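Local coordinates for ThiJ/PfpI family protein (Pseudomonas syringae pv. tomato, PDB 3EWN) that is of unknown function but belongs to the DJ-1/PfpI family, within the wider class I glutamine amidotransferase-like superfamily, at residues A108-R113 and S127-A132. Sequence-based numbering, arbitrary orientation.
Sequences AFMADR and SLILGA
M110, a selenomethionine in this crystal, carries the whole of this apolar contact from the side of helix 104-114, meeting I129 and L130 of helix 126-132. Its CG lies 4.0 Å from I129 CG2, and its terminal CE comes within 3.7 Å of L130 CD2. The chain turns at both chi2 (-59°) and chi3 (-72°), and only its last bond swings CE round to L130. A flexible selenoether suits this place because it can fold alongside its own helix and still present CE to L130, with CG left beside I129 CG2. Between 108-113 and 127-132 the closest CA atoms are those of M110 and L130, 7.3 Å apart. All three side chains are apolar and buried. The beta branch of I129 holds a methyl close to the backbone for CG, while the extra length of L130 lets CD2 return toward M110 although its CB points away.

Within helix 104-114, R113 NH1 forms a salt bridge with D112 OD2 at 2.8 Å, and, separately, F109 CE1 sits over the guanidinium of R113; R113 NE donates a hydrogen bond to P82 O.

Helix 104-114 belongs to the beta-alpha-beta crossover joining adjacent parallel strands 87-90 and 119-123, and helix 126-132 follows the second strand, so the contact joins successive helices on one side of the sheet: M110 rests on L88 and A90, L130 on I120 and S122, and I129 against T97 and A100 of helix 95-100.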
# COMPACT_ATOMS: atom_id res chain seq x y z
N ALA A 108 20.20 -0.18 -17.91
CA ALA A 108 20.35 -1.12 -19.01
C ALA A 108 19.19 -2.12 -19.00
O ALA A 108 18.64 -2.45 -20.05
CB ALA A 108 21.68 -1.86 -18.90
N PHE A 109 18.84 -2.59 -17.81
CA PHE A 109 17.75 -3.55 -17.64
C PHE A 109 16.43 -2.92 -18.06
O PHE A 109 15.66 -3.52 -18.81
CB PHE A 109 17.65 -4.00 -16.18
CG PHE A 109 16.35 -4.70 -15.85
CD1 PHE A 109 16.12 -6.01 -16.26
CD2 PHE A 109 15.34 -4.02 -15.16
CE1 PHE A 109 14.90 -6.64 -15.98
CE2 PHE A 109 14.12 -4.64 -14.89
CZ PHE A 109 13.90 -5.96 -15.30
N MSE A 110 16.17 -1.72 -17.55
CA MSE A 110 14.93 -1.03 -17.87
C MSE A 110 14.83 -0.73 -19.36
O MSE A 110 13.77 -0.88 -19.96
CB MSE A 110 14.83 0.27 -17.05
CG MSE A 110 14.64 0.05 -15.55
SE MSE A 110 13.06 -0.96 -15.05
CE MSE A 110 11.75 0.38 -15.44
N ALA A 111 15.94 -0.30 -19.96
CA ALA A 111 15.95 0.01 -21.38
C ALA A 111 15.68 -1.24 -22.23
O ALA A 111 14.91 -1.19 -23.18
CB ALA A 111 17.29 0.62 -21.78
N ASP A 112 16.33 -2.34 -21.87
CA ASP A 112 16.15 -3.59 -22.61
C ASP A 112 14.72 -4.11 -22.52
O ASP A 112 14.04 -4.30 -23.53
CB ASP A 112 17.10 -4.66 -22.10
CG ASP A 112 16.90 -5.99 -22.79
OD1 ASP A 112 17.24 -6.09 -23.99
OD2 ASP A 112 16.38 -6.92 -22.15
N ARG A 113 14.26 -4.34 -21.29
CA ARG A 113 12.91 -4.84 -21.09
C ARG A 113 11.86 -3.88 -21.64
O ARG A 113 10.84 -4.31 -22.17
CB ARG A 113 12.66 -5.10 -19.60
CG ARG A 113 13.59 -6.15 -19.01
CD ARG A 113 13.51 -7.46 -19.80
NE ARG A 113 14.18 -8.56 -19.12
CZ ARG A 113 15.50 -8.65 -18.95
NH1 ARG A 113 16.30 -7.71 -19.42
NH2 ARG A 113 16.01 -9.68 -18.28
N SER A 127 8.84 7.53 -12.52
CA SER A 127 8.93 7.99 -13.90
C SER A 127 10.29 8.62 -14.21
O SER A 127 10.62 8.83 -15.37
CB SER A 127 7.78 8.96 -14.23
OG SER A 127 7.53 9.87 -13.17
N LEU A 128 11.08 8.92 -13.18
CA LEU A 128 12.41 9.47 -13.42
C LEU A 128 13.28 8.32 -13.93
O LEU A 128 14.18 8.51 -14.74
CB LEU A 128 13.03 10.03 -12.12
CG LEU A 128 12.39 11.24 -11.43
CD1 LEU A 128 13.21 11.57 -10.19
CD2 LEU A 128 12.32 12.44 -12.37
N ILE A 129 13.00 7.12 -13.44
CA ILE A 129 13.74 5.94 -13.85
C ILE A 129 13.39 5.61 -15.30
O ILE A 129 14.28 5.32 -16.10
CB ILE A 129 13.43 4.72 -12.94
CG1 ILE A 129 13.94 5.00 -11.52
CG2 ILE A 129 14.06 3.45 -13.51
CD1 ILE A 129 13.51 3.95 -10.48
N LEU A 130 12.10 5.69 -15.65
CA LEU A 130 11.66 5.42 -17.02
C LEU A 130 12.30 6.43 -17.96
O LEU A 130 12.73 6.09 -19.06
CB LEU A 130 10.13 5.55 -17.15
CG LEU A 130 9.22 4.60 -16.38
CD1 LEU A 130 7.78 4.84 -16.82
CD2 LEU A 130 9.62 3.15 -16.64
N GLY A 131 12.35 7.68 -17.52
CA GLY A 131 12.93 8.72 -18.35
C GLY A 131 14.43 8.54 -18.53
O GLY A 131 14.94 8.63 -19.64
N ALA A 132 15.13 8.28 -17.43
CA ALA A 132 16.58 8.10 -17.50
C ALA A 132 16.95 6.87 -18.33
O ALA A 132 18.05 6.80 -18.87
CB ALA A 132 17.15 7.97 -16.09